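Local coordinates for protein shikimate dehydrogenase (NADP(+)) (Listeria monocytogenes, PDB 3TNL) that probably catalyses the reversible NADP(H)-linked interconversion of 3-dehydroshikimate and shikimate on the pathway to chorismate and the aromatic amino acids, at residues T136-A148 / L283-A296. Sequence-based numbering, arbitrary orientation.
Sequences TDGTGYMRALKEA and LNGLGMMLWQGAKA. With NAD (nicotinamide-adenine-dinucleotide), chain H.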
# COMPACT_ATOMS: atom_id res chain seq x y z
N THR B 136 -18.88 3.35 10.24
CA THR B 136 -18.84 4.80 10.41
C THR B 136 -19.83 5.61 9.59
O THR B 136 -19.88 6.82 9.78
CB THR B 136 -17.46 5.37 10.04
OG1 THR B 136 -17.30 5.37 8.61
CG2 THR B 136 -16.33 4.58 10.72
N ASP B 137 -20.58 5.00 8.68
CA ASP B 137 -21.48 5.82 7.85
C ASP B 137 -22.70 6.32 8.61
O ASP B 137 -23.19 7.41 8.38
CB ASP B 137 -21.82 5.12 6.52
CG ASP B 137 -22.16 3.66 6.65
OD1 ASP B 137 -22.59 3.08 5.63
OD2 ASP B 137 -21.99 3.07 7.71
N GLY B 138 -23.17 5.52 9.56
CA GLY B 138 -24.29 5.92 10.41
C GLY B 138 -23.90 7.09 11.30
O GLY B 138 -24.59 8.11 11.34
N THR B 139 -22.78 6.93 12.03
CA THR B 139 -22.21 7.94 12.87
C THR B 139 -21.94 9.22 12.07
O THR B 139 -22.21 10.32 12.55
CB THR B 139 -20.96 7.38 13.58
OG1 THR B 139 -21.41 6.43 14.56
CG2 THR B 139 -20.15 8.51 14.29
N GLY B 140 -21.44 9.07 10.85
CA GLY B 140 -21.16 10.22 9.98
C GLY B 140 -22.45 10.99 9.68
O GLY B 140 -22.48 12.22 9.72
N TYR B 141 -23.51 10.24 9.40
CA TYR B 141 -24.82 10.84 9.13
C TYR B 141 -25.33 11.63 10.34
O TYR B 141 -25.73 12.79 10.22
CB TYR B 141 -25.83 9.74 8.73
CG TYR B 141 -27.22 10.30 8.48
CD1 TYR B 141 -27.56 10.83 7.23
CD2 TYR B 141 -28.16 10.32 9.47
CE1 TYR B 141 -28.79 11.40 7.01
CE2 TYR B 141 -29.41 10.87 9.27
CZ TYR B 141 -29.72 11.41 8.04
OH TYR B 141 -30.96 11.95 7.83
N MET B 142 -25.25 11.05 11.52
CA MET B 142 -25.74 11.68 12.71
C MET B 142 -24.92 12.91 13.07
O MET B 142 -25.46 13.92 13.51
CB MET B 142 -25.78 10.67 13.86
CG MET B 142 -26.70 9.49 13.61
SD MET B 142 -28.46 9.88 13.53
CE MET B 142 -28.77 10.43 15.21
N ARG B 143 -23.60 12.82 12.91
CA ARG B 143 -22.73 13.93 13.23
C ARG B 143 -23.01 15.09 12.31
O ARG B 143 -23.05 16.25 12.75
CB ARG B 143 -21.26 13.47 13.13
CG ARG B 143 -20.24 14.56 13.45
CD ARG B 143 -20.38 15.09 14.85
NE ARG B 143 -19.33 16.06 15.14
CZ ARG B 143 -18.09 15.76 15.55
NH1 ARG B 143 -17.70 14.50 15.71
NH2 ARG B 143 -17.22 16.73 15.79
N ALA B 144 -23.22 14.80 11.02
CA ALA B 144 -23.50 15.86 10.07
C ALA B 144 -24.78 16.63 10.47
O ALA B 144 -24.84 17.84 10.37
CB ALA B 144 -23.61 15.28 8.65
N LEU B 145 -25.79 15.92 10.94
CA LEU B 145 -27.02 16.59 11.38
C LEU B 145 -26.72 17.49 12.56
O LEU B 145 -27.11 18.64 12.56
CB LEU B 145 -28.10 15.58 11.76
CG LEU B 145 -28.76 14.75 10.66
CD1 LEU B 145 -29.70 13.74 11.31
CD2 LEU B 145 -29.48 15.68 9.69
N LYS B 146 -26.03 16.96 13.56
CA LYS B 146 -25.68 17.75 14.74
C LYS B 146 -24.88 19.00 14.37
O LYS B 146 -25.15 20.10 14.88
CB LYS B 146 -24.92 16.88 15.75
CG LYS B 146 -24.69 17.57 17.10
CD LYS B 146 -24.05 16.60 18.10
CE LYS B 146 -23.64 17.29 19.42
NZ LYS B 146 -24.81 17.80 20.20
N GLU B 147 -23.90 18.87 13.48
CA GLU B 147 -23.07 19.99 13.07
C GLU B 147 -23.86 21.06 12.34
O GLU B 147 -23.52 22.24 12.39
CB GLU B 147 -21.89 19.51 12.21
CG GLU B 147 -20.89 18.63 12.96
CD GLU B 147 -19.98 19.41 13.91
OE1 GLU B 147 -19.63 20.56 13.56
OE2 GLU B 147 -19.60 18.84 14.96
N ALA B 148 -24.93 20.66 11.66
CA ALA B 148 -25.82 21.56 10.95
C ALA B 148 -26.88 22.18 11.85
O ALA B 148 -27.73 22.95 11.38
CB ALA B 148 -26.52 20.78 9.78
N LEU B 283 -30.76 19.24 4.11
CA LEU B 283 -29.37 18.89 4.16
C LEU B 283 -29.11 17.73 3.22
O LEU B 283 -29.78 16.69 3.29
CB LEU B 283 -28.98 18.53 5.59
CG LEU B 283 -27.49 18.46 5.85
CD1 LEU B 283 -26.89 19.88 5.74
CD2 LEU B 283 -27.22 17.82 7.23
N ASN B 284 -28.11 17.87 2.36
CA ASN B 284 -27.69 16.79 1.46
C ASN B 284 -26.67 15.88 2.16
O ASN B 284 -26.39 16.05 3.34
CB ASN B 284 -27.17 17.31 0.08
CG ASN B 284 -25.86 18.00 0.16
OD1 ASN B 284 -25.09 17.81 1.12
ND2 ASN B 284 -25.56 18.82 -0.87
N GLY B 285 -26.14 14.90 1.43
CA GLY B 285 -25.25 13.90 2.02
C GLY B 285 -23.78 14.24 2.14
O GLY B 285 -23.01 13.37 2.53
N LEU B 286 -23.38 15.46 1.83
CA LEU B 286 -21.93 15.82 1.85
C LEU B 286 -21.34 15.70 3.25
O LEU B 286 -20.28 15.10 3.43
CB LEU B 286 -21.67 17.20 1.27
CG LEU B 286 -20.18 17.55 1.13
CD1 LEU B 286 -19.47 16.64 0.14
CD2 LEU B 286 -20.04 18.99 0.69
N GLY B 287 -22.05 16.19 4.24
CA GLY B 287 -21.61 16.09 5.65
C GLY B 287 -21.44 14.63 6.09
O GLY B 287 -20.44 14.29 6.77
N MET B 288 -22.37 13.76 5.69
CA MET B 288 -22.28 12.36 6.01
C MET B 288 -20.97 11.78 5.49
O MET B 288 -20.27 11.01 6.18
CB MET B 288 -23.45 11.60 5.39
CG MET B 288 -23.37 10.11 5.54
SD MET B 288 -24.84 9.26 4.91
CE MET B 288 -24.49 7.55 5.24
N MET B 289 -20.63 12.14 4.26
CA MET B 289 -19.40 11.67 3.62
C MET B 289 -18.17 12.14 4.39
O MET B 289 -17.26 11.34 4.68
CB MET B 289 -19.37 12.08 2.15
CG MET B 289 -18.15 11.63 1.37
SD MET B 289 -16.74 12.74 1.58
CE MET B 289 -15.50 11.93 0.54
N LEU B 290 -18.15 13.42 4.74
CA LEU B 290 -17.01 14.00 5.43
C LEU B 290 -16.82 13.44 6.83
O LEU B 290 -15.70 13.09 7.20
CB LEU B 290 -17.17 15.50 5.49
CG LEU B 290 -17.00 16.20 4.15
CD1 LEU B 290 -17.52 17.60 4.29
CD2 LEU B 290 -15.55 16.19 3.65
N TRP B 291 -17.92 13.33 7.58
CA TRP B 291 -17.82 12.91 8.98
C TRP B 291 -17.59 11.43 9.13
O TRP B 291 -17.01 11.01 10.14
CB TRP B 291 -19.00 13.42 9.81
CG TRP B 291 -18.91 14.92 9.99
CD1 TRP B 291 -19.63 15.88 9.33
CD2 TRP B 291 -18.01 15.62 10.85
NE1 TRP B 291 -19.24 17.13 9.74
CE2 TRP B 291 -18.24 17.00 10.68
CE3 TRP B 291 -17.03 15.21 11.76
CZ2 TRP B 291 -17.54 17.97 11.38
CZ3 TRP B 291 -16.33 16.17 12.47
CH2 TRP B 291 -16.58 17.55 12.26
N GLN B 292 -18.01 10.64 8.17
CA GLN B 292 -17.68 9.21 8.26
C GLN B 292 -16.15 9.05 8.05
O GLN B 292 -15.49 8.21 8.67
CB GLN B 292 -18.50 8.33 7.32
CG GLN B 292 -18.14 8.30 5.90
CD GLN B 292 -19.06 7.35 5.11
OE1 GLN B 292 -20.18 7.71 4.76
NE2 GLN B 292 -18.59 6.14 4.86
N GLY B 293 -15.60 9.85 7.15
CA GLY B 293 -14.16 9.90 6.92
C GLY B 293 -13.40 10.39 8.16
O GLY B 293 -12.37 9.82 8.56
N ALA B 294 -13.93 11.41 8.83
CA ALA B 294 -13.31 11.95 10.05
C ALA B 294 -13.27 10.90 11.15
O ALA B 294 -12.28 10.77 11.91
CB ALA B 294 -14.05 13.20 10.54
N LYS B 295 -14.34 10.11 11.25
CA LYS B 295 -14.40 9.11 12.29
C LYS B 295 -13.33 8.03 12.03
O LYS B 295 -12.58 7.65 12.94
CB LYS B 295 -15.79 8.48 12.35
CG LYS B 295 -16.00 7.53 13.52
CD LYS B 295 -16.22 8.26 14.84
CE LYS B 295 -16.35 7.25 15.97
NZ LYS B 295 -16.53 7.94 17.30
N ALA B 296 -13.27 7.51 10.80
CA ALA B 296 -12.25 6.52 10.46
C ALA B 296 -10.83 7.08 10.63
O ALA B 296 -9.94 6.41 11.15
CB ALA B 296 -12.44 6.05 9.03
PA NAD H . -28.20 -0.21 -1.70
O1A NAD H . -28.05 -0.79 -3.11
O2A NAD H . -27.59 -0.98 -0.54
O5B NAD H . -29.78 0.08 -1.43
C5B NAD H . -30.65 0.68 -2.39
C4B NAD H . -31.93 1.16 -1.69
O4B NAD H . -32.69 1.97 -2.61
C3B NAD H . -32.87 0.02 -1.36
O3B NAD H . -33.63 0.40 -0.18
C2B NAD H . -33.81 -0.07 -2.54
O2B NAD H . -35.09 -0.59 -2.20
C1B NAD H . -33.94 1.39 -2.92
N9A NAD H . -34.29 1.70 -4.31
C8A NAD H . -33.45 1.61 -5.36
N7A NAD H . -34.09 2.03 -6.48
C5A NAD H . -35.35 2.41 -6.16
C6A NAD H . -36.46 2.91 -6.81
N6A NAD H . -36.41 3.16 -8.12
N1A NAD H . -37.58 3.21 -6.12
C2A NAD H . -37.65 2.98 -4.78
N3A NAD H . -36.61 2.48 -4.07
C4A NAD H . -35.46 2.19 -4.71
O3 NAD H . -27.63 1.27 -1.78
PN NAD H . -26.86 2.10 -0.63
O1N NAD H . -25.40 1.74 -0.56
O2N NAD H . -27.71 2.09 0.65
O5D NAD H . -26.85 3.60 -1.21
C5D NAD H . -28.09 4.28 -1.39
C4D NAD H . -27.70 5.72 -1.66
O4D NAD H . -26.91 6.21 -0.57
C3D NAD H . -26.84 5.84 -2.91
O3D NAD H . -27.35 6.91 -3.71
C2D NAD H . -25.45 6.17 -2.38
O2D NAD H . -24.65 6.91 -3.32
C1D NAD H . -25.78 6.93 -1.11
N1N NAD H . -24.75 6.94 -0.06
C2N NAD H . -24.28 8.12 0.38
C3N NAD H . -23.31 8.17 1.38
C7N NAD H . -22.77 9.46 1.90
O7N NAD H . -21.68 9.39 2.47
N7N NAD H . -23.47 10.60 1.75
C4N NAD H . -22.83 6.96 1.93
C5N NAD H . -23.35 5.76 1.45
C6N NAD H . -24.31 5.77 0.44
O HOH W 1 -15.12 5.64 6.94
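Gly140 and Gln292 bring their CA atoms within 4.0 Å, and around them the axes of helices 137-147 and 286-296 approach to 7.2 Å and cross at 120°. With no side chain on Gly140, its CA comes to 3.7 Å from Gln292 N; farther along, Ala144 CB rests on the backbone of Gly287, 3.4 Å from its C. Trp291 is the knob, set among Gly140, Arg143, Ala144 and Glu147. Arg143 covers one face of its indole: CG sits over the five-membered ring, and a bend at chi2 (61°) brings the guanidinium back flat over the six-membered ring, planes 26° apart, an off-centre cation-pi contact. Glu147 OE2 takes a nearly straight bond from Arg143 NE (2.8 Å), in the guanidinium plane, which should hold that group flat. On the cofactor side Met288 reaches out fully extended, its SD at the edge of the Tyr141 ring and 3.7 Å from NAD C7N, while Gly285 O accepts from NAD N7N. Tyr141 OH bonds to Thr231 and Ser260, tying helix 137-147 to the parallel, dinucleotide-binding sheet. That helix leads there from the mixed sheet; Met288 packs the carboxamide, whose turn the Gly285 carbonyl probably sets.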